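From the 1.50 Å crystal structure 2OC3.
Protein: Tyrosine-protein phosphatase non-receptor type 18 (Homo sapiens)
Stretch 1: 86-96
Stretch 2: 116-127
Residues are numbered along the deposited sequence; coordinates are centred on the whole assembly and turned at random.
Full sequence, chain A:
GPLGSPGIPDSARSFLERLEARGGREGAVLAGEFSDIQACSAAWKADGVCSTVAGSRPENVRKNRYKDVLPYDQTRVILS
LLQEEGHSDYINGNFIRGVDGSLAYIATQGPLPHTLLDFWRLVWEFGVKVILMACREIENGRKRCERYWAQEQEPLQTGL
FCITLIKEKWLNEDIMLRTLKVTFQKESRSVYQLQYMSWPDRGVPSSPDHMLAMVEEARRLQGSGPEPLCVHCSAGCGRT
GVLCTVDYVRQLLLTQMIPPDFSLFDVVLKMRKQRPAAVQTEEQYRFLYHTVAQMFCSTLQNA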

ATOM      1  N   GLY A  86       0.136  21.066 -17.591  1.00 18.06           N
ATOM      2  CA  GLY A  86       1.159  21.588 -16.697  1.00 20.78           C
ATOM      3  C   GLY A  86       1.311  20.934 -15.331  1.00 17.73           C
ATOM      4  O   GLY A  86       2.008  21.466 -14.475  1.00 23.77           O
ATOM      5  N   HIS A  87       0.653  19.794 -15.121  1.00 15.70           N
ATOM      6  CA  HIS A  87       0.809  19.103 -13.845  1.00 15.42           C
ATOM      7  C   HIS A  87       2.117  18.360 -13.761  1.00 15.62           C
ATOM      8  O   HIS A  87       2.564  17.747 -14.717  1.00 15.92           O
ATOM      9  CB  HIS A  87      -0.344  18.133 -13.616  1.00 16.64           C
ATOM     10  CG  HIS A  87      -1.671  18.817 -13.488  1.00 16.98           C
ATOM     11  ND1 HIS A  87      -2.306  18.971 -12.278  1.00 23.44           N
ATOM     12  CD2 HIS A  87      -2.466  19.406 -14.411  1.00 18.35           C
ATOM     13  CE1 HIS A  87      -3.445  19.621 -12.463  1.00 29.48           C
ATOM     14  NE2 HIS A  87      -3.562  19.901 -13.748  1.00 21.47           N
ATOM     15  N   SER A  88       2.684  18.415 -12.564  1.00 13.71           N
ATOM     16  CA  SER A  88       3.960  17.786 -12.208  1.00 11.30           C
ATOM     17  C   SER A  88       3.914  16.253 -12.276  1.00  9.74           C
ATOM     18  O   SER A  88       2.856  15.628 -12.097  1.00 11.51           O
ATOM     19  CB  SER A  88       4.281  18.177 -10.764  1.00 17.14           C
ATOM     20  OG  SER A  88       5.237  17.350 -10.120  1.00 15.41           O
ATOM     21  N   ASP A  89       5.061  15.637 -12.512  1.00  9.47           N
ATOM     22  CA  ASP A  89       5.154  14.175 -12.502  1.00  9.05           C
ATOM     23  C   ASP A  89       5.244  13.518 -11.120  1.00  8.58           C
ATOM     24  O   ASP A  89       5.239  12.306 -11.028  1.00  8.97           O
ATOM     25  CB  ASP A  89       6.284  13.683 -13.399  1.00  8.08           C
ATOM     26  CG  ASP A  89       7.682  13.874 -12.829  1.00  9.92           C
ATOM     27  OD1 ASP A  89       7.876  14.070 -11.619  1.00 12.17           O
ATOM     28  OD2 ASP A  89       8.669  13.798 -13.635  1.00 11.83           O
ATOM     29  N   TYR A  90       5.265  14.332 -10.079  1.00  8.45           N
ATOM     30  CA  TYR A  90       5.659  13.868  -8.766  1.00  8.70           C
ATOM     31  C   TYR A  90       4.472  13.467  -7.867  1.00  8.04           C
ATOM     32  O   TYR A  90       3.511  14.201  -7.695  1.00  8.46           O
ATOM     33  CB  TYR A  90       6.511  14.893  -8.021  1.00  7.51           C
ATOM     34  CG  TYR A  90       6.942  14.374  -6.694  1.00  5.70           C
ATOM     35  CD1 TYR A  90       8.038  13.511  -6.569  1.00  7.15           C
ATOM     36  CD2 TYR A  90       6.211  14.652  -5.569  1.00  7.02           C
ATOM     37  CE1 TYR A  90       8.441  12.998  -5.359  1.00  9.24           C
ATOM     38  CE2 TYR A  90       6.639  14.157  -4.294  1.00  8.04           C
ATOM     39  CZ  TYR A  90       7.742  13.323  -4.209  1.00  7.42           C
ATOM     40  OH  TYR A  90       8.211  12.773  -3.033  1.00  8.72           O
ATOM     41  N   ILE A  91       4.613  12.273  -7.292  1.00  7.71           N
ATOM     42  CA  ILE A  91       3.788  11.846  -6.138  1.00  8.75           C
ATOM     43  C   ILE A  91       4.662  11.039  -5.209  1.00  8.29           C
ATOM     44  O   ILE A  91       5.592  10.341  -5.625  1.00  7.92           O
ATOM     45  CB  ILE A  91       2.515  11.044  -6.569  1.00  9.43           C
ATOM     46  CG1 ILE A  91       1.576  10.867  -5.353  1.00  9.56           C
ATOM     47  CG2 ILE A  91       2.874   9.719  -7.177  1.00  9.47           C
ATOM     48  CD1 ILE A  91       0.138  10.509  -5.709  1.00 10.23           C
ATOM     49  N   ASN A  92       4.398  11.148  -3.913  1.00  6.54           N
ATOM     50  CA  ASN A  92       5.107  10.320  -2.958  1.00  6.34           C
ATOM     51  C   ASN A  92       4.540   8.914  -3.007  1.00  7.78           C
ATOM     52  O   ASN A  92       3.572   8.578  -2.312  1.00  7.89           O
ATOM     53  CB  ASN A  92       5.082  10.911  -1.545  1.00  6.96           C
ATOM     54  CG  ASN A  92       6.064  10.235  -0.627  1.00 10.69           C
ATOM     55  OD1 ASN A  92       6.162   9.020  -0.616  1.00  9.82           O
ATOM     56  ND2 ASN A  92       6.782  11.033   0.173  1.00  9.85           N
ATOM     57  N   GLY A  93       5.109   8.100  -3.895  1.00  7.07           N
ATOM     58  CA  GLY A  93       4.665   6.730  -4.089  1.00  6.86           C
ATOM     59  C   GLY A  93       5.667   5.969  -4.919  1.00  7.92           C
ATOM     60  O   GLY A  93       6.440   6.543  -5.695  1.00  7.84           O
ATOM     61  N   ASN A  94       5.661   4.649  -4.729  1.00  6.17           N
ATOM     62  CA  ASN A  94       6.586   3.739  -5.414  1.00  5.03           C
ATOM     63  C   ASN A  94       5.849   2.504  -5.902  1.00  7.87           C
ATOM     64  O   ASN A  94       4.939   2.009  -5.239  1.00  6.72           O
ATOM     65  CB  ASN A  94       7.722   3.266  -4.501  1.00  6.46           C
ATOM     66  CG  ASN A  94       8.627   4.385  -4.097  1.00  8.06           C
ATOM     67  OD1 ASN A  94       8.416   5.038  -3.077  1.00  8.86           O
ATOM     68  ND2 ASN A  94       9.659   4.633  -4.902  1.00  8.29           N
ATOM     69  N   PHE A  95       6.266   1.981  -7.053  1.00  7.31           N
ATOM     70  CA  PHE A  95       5.831   0.679  -7.499  1.00  7.18           C
ATOM     71  C   PHE A  95       6.544  -0.409  -6.730  1.00  7.54           C
ATOM     72  O   PHE A  95       7.749  -0.271  -6.426  1.00  8.94           O
ATOM     73  CB  PHE A  95       6.125   0.508  -8.992  1.00  8.23           C
ATOM     74  CG  PHE A  95       5.221   1.302  -9.886  1.00  9.08           C
ATOM     75  CD1 PHE A  95       3.919   0.913 -10.078  1.00 11.94           C
ATOM     76  CD2 PHE A  95       5.658   2.435 -10.578  1.00 15.61           C
ATOM     77  CE1 PHE A  95       3.058   1.602 -10.936  1.00 20.79           C
ATOM     78  CE2 PHE A  95       4.749   3.147 -11.435  1.00 13.45           C
ATOM     79  CZ  PHE A  95       3.489   2.719 -11.581  1.00 15.55           C
ATOM     80  N   ILE A  96       5.830  -1.513  -6.498  1.00  7.97           N
ATOM     81  CA  ILE A  96       6.350  -2.738  -5.913  1.00  8.50           C
ATOM     82  C   ILE A  96       5.991  -3.895  -6.867  1.00  8.97           C
ATOM     83  O   ILE A  96       4.855  -3.998  -7.331  1.00  8.62           O
ATOM     84  CB  ILE A  96       5.839  -3.004  -4.500  1.00 10.25           C
ATOM     85  CG1 ILE A  96       6.215  -1.830  -3.562  1.00 11.96           C
ATOM     86  CG2 ILE A  96       6.416  -4.336  -3.974  1.00 10.95           C
ATOM     87  CD1 ILE A  96       5.695  -1.996  -2.078  1.00 12.53           C
ATOM     88  N   LEU A 116      -4.520  15.649  -3.173  1.00  8.89           N
ATOM     89  CA  LEU A 116      -5.729  14.874  -3.514  1.00 10.28           C
ATOM     90  C   LEU A 116      -5.853  14.657  -5.013  1.00  9.79           C
ATOM     91  O   LEU A 116      -6.147  13.575  -5.498  1.00 10.20           O
ATOM     92  CB  LEU A 116      -6.995  15.569  -3.016  1.00 16.56           C
ATOM     93  CG  LEU A 116      -7.298  15.507  -1.526  1.00 16.51           C
ATOM     94  CD1 LEU A 116      -8.637  16.230  -1.269  1.00 16.51           C
ATOM     95  CD2 LEU A 116      -7.415  14.068  -1.012  1.00 18.52           C
ATOM     96  N   LEU A 117      -5.639  15.725  -5.768  1.00  9.73           N
ATOM     97  CA  LEU A 117      -5.735  15.645  -7.217  1.00 10.50           C
ATOM     98  C   LEU A 117      -4.676  14.656  -7.743  1.00 10.73           C
ATOM     99  O   LEU A 117      -4.940  13.845  -8.671  1.00 10.62           O
ATOM    100  CB  LEU A 117      -5.597  17.049  -7.872  1.00 12.88           C
ATOM    101  CG  LEU A 117      -5.485  17.071  -9.388  1.00 19.62           C
ATOM    102  CD1 LEU A 117      -6.696  16.402 -10.016  1.00 23.08           C
ATOM    103  CD2 LEU A 117      -5.379  18.518  -9.862  1.00 28.70           C
ATOM    104  N   ASP A 118      -3.457  14.726  -7.195  1.00  9.36           N
ATOM    105  CA  ASP A 118      -2.403  13.814  -7.636  1.00  8.01           C
ATOM    106  C   ASP A 118      -2.710  12.342  -7.338  1.00  7.48           C
ATOM    107  O   ASP A 118      -2.419  11.437  -8.124  1.00  7.86           O
ATOM    108  CB  ASP A 118      -1.072  14.230  -7.053  1.00  8.55           C
ATOM    109  CG  ASP A 118      -0.615  15.608  -7.533  1.00 10.03           C
ATOM    110  OD1 ASP A 118      -1.008  16.013  -8.660  1.00 13.45           O
ATOM    111  OD2 ASP A 118       0.147  16.251  -6.763  1.00 12.73           O
ATOM    112  N   PHE A 119      -3.297  12.096  -6.171  1.00  6.76           N
ATOM    113  CA  PHE A 119      -3.755  10.765  -5.818  1.00  8.41           C
ATOM    114  C   PHE A 119      -4.739  10.211  -6.856  1.00  7.36           C
ATOM    115  O   PHE A 119      -4.601   9.088  -7.318  1.00  6.93           O
ATOM    116  CB  PHE A 119      -4.388  10.785  -4.421  1.00  8.39           C
ATOM    117  CG  PHE A 119      -4.889   9.481  -3.970  1.00  9.85           C
ATOM    118  CD1 PHE A 119      -4.041   8.602  -3.307  1.00 12.03           C
ATOM    119  CD2 PHE A 119      -6.216   9.137  -4.128  1.00 10.11           C
ATOM    120  CE1 PHE A 119      -4.522   7.381  -2.827  1.00 12.21           C
ATOM    121  CE2 PHE A 119      -6.686   7.920  -3.688  1.00 10.99           C
ATOM    122  CZ  PHE A 119      -5.833   7.039  -3.052  1.00 11.05           C
ATOM    123  N   TRP A 120      -5.708  11.031  -7.258  1.00  7.09           N
ATOM    124  CA  TRP A 120      -6.660  10.558  -8.304  1.00  8.42           C
ATOM    125  C   TRP A 120      -6.014  10.439  -9.679  1.00  8.02           C
ATOM    126  O   TRP A 120      -6.334   9.539 -10.429  1.00  7.69           O
ATOM    127  CB  TRP A 120      -7.938  11.395  -8.315  1.00  7.60           C
ATOM    128  CG  TRP A 120      -8.817  11.065  -7.139  1.00  7.84           C
ATOM    129  CD1 TRP A 120      -9.106  11.863  -6.071  1.00 13.16           C
ATOM    130  CD2 TRP A 120      -9.471   9.815  -6.900  1.00  7.04           C
ATOM    131  NE1 TRP A 120      -9.888  11.176  -5.182  1.00 13.06           N
ATOM    132  CE2 TRP A 120     -10.157   9.935  -5.666  1.00 10.77           C
ATOM    133  CE3 TRP A 120      -9.570   8.621  -7.602  1.00  8.21           C
ATOM    134  CZ2 TRP A 120     -10.918   8.881  -5.124  1.00  9.29           C
ATOM    135  CZ3 TRP A 120     -10.354   7.590  -7.067  1.00 10.82           C
ATOM    136  CH2 TRP A 120     -10.987   7.738  -5.832  1.00 10.61           C
ATOM    137  N   ARG A 121      -5.053  11.309 -10.011  1.00  7.59           N
ATOM    138  CA  ARG A 121      -4.298  11.107 -11.257  1.00  8.76           C
ATOM    139  C   ARG A 121      -3.599   9.740 -11.280  1.00  7.50           C
ATOM    140  O   ARG A 121      -3.564   9.033 -12.303  1.00  9.38           O
ATOM    141  CB  ARG A 121      -3.243  12.209 -11.427  1.00  9.48           C
ATOM    142  CG  ARG A 121      -3.788  13.592 -11.786  1.00  9.39           C
ATOM    143  CD  ARG A 121      -2.715  14.710 -11.591  1.00 15.13           C
ATOM    144  NE  ARG A 121      -1.635  14.553 -12.531  1.00 14.66           N
ATOM    145  CZ  ARG A 121      -0.350  14.875 -12.330  1.00 11.37           C
ATOM    146  NH1 ARG A 121       0.108  15.395 -11.192  1.00 10.10           N
ATOM    147  NH2 ARG A 121       0.465  14.691 -13.336  1.00 13.38           N
ATOM    148  N   LEU A 122      -3.034   9.365 -10.126  1.00  7.72           N
ATOM    149  CA  LEU A 122      -2.372   8.065  -9.968  1.00  7.76           C
ATOM    150  C   LEU A 122      -3.391   6.952 -10.206  1.00  8.04           C
ATOM    151  O   LEU A 122      -3.168   6.074 -11.046  1.00  9.58           O
ATOM    152  CB  LEU A 122      -1.721   7.949  -8.573  1.00  8.36           C
ATOM    153  CG  LEU A 122      -1.016   6.654  -8.178  1.00 12.25           C
ATOM    154  CD1 LEU A 122      -0.095   6.935  -6.983  1.00 13.46           C
ATOM    155  CD2 LEU A 122      -1.986   5.561  -7.778  1.00 10.49           C
ATOM    156  N   VAL A 123      -4.516   7.005  -9.476  1.00  7.34           N
ATOM    157  CA  VAL A 123      -5.517   5.952  -9.580  1.00  8.87           C
ATOM    158  C   VAL A 123      -6.015   5.851 -11.041  1.00  9.75           C
ATOM    159  O   VAL A 123      -6.145   4.761 -11.601  1.00  8.82           O
ATOM    160  CB  VAL A 123      -6.661   6.243  -8.602  1.00  8.52           C
ATOM    161  CG1 VAL A 123      -7.866   5.341  -8.901  1.00  8.68           C
ATOM    162  CG2 VAL A 123      -6.165   6.096  -7.169  1.00 10.14           C
ATOM    163  N   TRP A 124      -6.281   6.996 -11.662  1.00  7.11           N
ATOM    164  CA  TRP A 124      -6.831   6.976 -13.033  1.00  7.65           C
ATOM    165  C   TRP A 124      -5.795   6.487 -14.055  1.00  8.59           C
ATOM    166  O   TRP A 124      -6.027   5.622 -14.898  1.00  9.78           O
ATOM    167  CB  TRP A 124      -7.284   8.381 -13.389  1.00  9.88           C
ATOM    168  CG  TRP A 124      -8.161   8.416 -14.619  1.00 10.51           C
ATOM    169  CD1 TRP A 124      -7.749   8.547 -15.918  1.00 11.01           C
ATOM    170  CD2 TRP A 124      -9.580   8.218 -14.663  1.00  9.32           C
ATOM    171  NE1 TRP A 124      -8.820   8.462 -16.764  1.00 10.90           N
ATOM    172  CE2 TRP A 124      -9.961   8.305 -16.027  1.00  9.63           C
ATOM    173  CE3 TRP A 124     -10.564   8.023 -13.698  1.00 10.48           C
ATOM    174  CZ2 TRP A 124     -11.277   8.145 -16.437  1.00 12.31           C
ATOM    175  CZ3 TRP A 124     -11.881   7.893 -14.125  1.00 12.45           C
ATOM    176  CH2 TRP A 124     -12.210   7.953 -15.480  1.00 13.84           C
ATOM    177  N   GLU A 125      -4.616   7.081 -13.991  1.00  7.73           N
ATOM    178  CA  GLU A 125      -3.586   6.804 -15.014  1.00  9.05           C
ATOM    179  C   GLU A 125      -3.238   5.321 -15.094  1.00  7.03           C
ATOM    180  O   GLU A 125      -3.077   4.771 -16.202  1.00 11.78           O
ATOM    181  CB  GLU A 125      -2.309   7.611 -14.742  1.00  9.51           C
ATOM    182  CG  GLU A 125      -1.180   7.280 -15.733  1.00 10.39           C
ATOM    183  CD  GLU A 125      -0.036   8.285 -15.737  1.00 13.53           C
ATOM    184  OE1 GLU A 125      -0.085   9.301 -15.007  1.00 13.58           O
ATOM    185  OE2 GLU A 125       0.909   8.013 -16.529  1.00 20.83           O
ATOM    186  N   PHE A 126      -3.115   4.662 -13.942  1.00  6.96           N
ATOM    187  CA  PHE A 126      -2.720   3.265 -13.895  1.00  7.58           C
ATOM    188  C   PHE A 126      -3.897   2.281 -13.864  1.00  6.55           C
ATOM    189  O   PHE A 126      -3.672   1.076 -13.776  1.00  8.86           O
ATOM    190  CB  PHE A 126      -1.679   3.068 -12.762  1.00  8.52           C
ATOM    191  CG  PHE A 126      -0.470   3.937 -12.972  1.00  8.96           C
ATOM    192  CD1 PHE A 126       0.433   3.611 -13.955  1.00 10.63           C
ATOM    193  CD2 PHE A 126      -0.285   5.100 -12.289  1.00  9.67           C
ATOM    194  CE1 PHE A 126       1.523   4.426 -14.206  1.00 12.45           C
ATOM    195  CE2 PHE A 126       0.802   5.897 -12.529  1.00 12.66           C
ATOM    196  CZ  PHE A 126       1.691   5.558 -13.502  1.00 13.22           C
ATOM    197  N   GLY A 127      -5.124   2.796 -14.011  1.00  9.02           N
ATOM    198  CA  GLY A 127      -6.287   1.910 -14.126  1.00  8.01           C
ATOM    199  C   GLY A 127      -6.623   1.116 -12.906  1.00  9.35           C
ATOM    200  O   GLY A 127      -7.187   0.013 -12.979  1.00 10.73           O
TER
HETATM  201  O   HOH W   1      -1.087  18.552  -9.740  1.00 21.47           O
HETATM  202  O   HOH W   2       2.551  16.675  -8.350  1.00 15.49           O
HETATM  203  O   HOH W   3       2.013  14.767  -5.346  1.00  7.47           O

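The contact sets one helix, residues 116 to 125, against a segment that begins as a loop at His 87, leads into a short, weakly bonded strand near Tyr 90 and Ile 91, turns a corner at Asn 92 and goes on as a second strand, so that the Ile 91 and Phe 95 contacts come from different strands. It is modest, 444 Å² with both sides summed, and three residues dominate it: Ile 91, Arg 121 and His 87. The helix holds its own register through regular i to i+4 backbone bonds, and no backbone-to-backbone hydrogen bond joins it to the other segment. The joining is done by side chains, by the loop carbonyl Ser 88 O, and by waters that reach Tyr 90 O and the ring of His 87. The backbones come near each other at Ile 91 and Asp 118, whose CA atoms lie 6.7 Å apart, and are much wider apart where Phe 95 meets Phe 126.

Ile 91 covers the most surface. Its CB points toward the helix, and with both chi angles in t the chain extends so that CD1 rests on the helix backbone itself, 3.6 Å from Asp 118 O and 3.8 Å from Phe 119 N. The same methyl lies 3.8 Å from Leu 122 CD1, one turn on from Asp 118. A branched apolar residue thus fills the space beside a helix whose carbonyl is already engaged, since Asp 118 O accepts the backbone bond from Leu 122 N.

Arg 121 supplies the polar half of the rule. Its guanidinium grips a single acceptor with two nitrogens: Arg 121 NH1 and NH2 each donate to Ser 88 O, and each lies 2.9 Å from it. The carbonyl sits at the guanidinium edge, near its plane, where the N-H groups point. One turn earlier in the helix, Asp 118 OD1 forms a salt bridge with Arg 121 NH1 at 2.8 Å, tying the arginine to its own helix while it reaches for the loop. The flat face is used too, with His 87 CB lying over it, 3.5 Å from Arg 121 CZ.

His 87, with its CB toward the helix, therefore makes its closest approach to the arginine through CB, while its ring, oblique to Arg 121 CZ, also meets Leu 117, where His 87 CE1 comes within 3.4 Å of Leu 117 CD2. Ring nitrogen ND1 is served by a water that sits 2.8 Å from both His 87 ND1 and Asp 118 OD1, donating to the carboxylate. Asp 118 OD2 is linked to the strand side in a similar way: it is 4.0 Å from Tyr 90 O, and two acceptors cannot bond directly. Two further waters bridge them, each donating to both oxygens. Ser 88 OG, meanwhile, accepts from Tyr 90 N at 3.0 Å, bracing the loop locally.

At the far end, Phe 126, the first residue to leave helical angles, presents its ring face to the edge of Phe 95. The planes stand at 86° with centroids 5.3 Å apart, and Phe 95 CZ approaches Phe 126 CE1 to 3.7 Å. Two long side chains span the wider gap here.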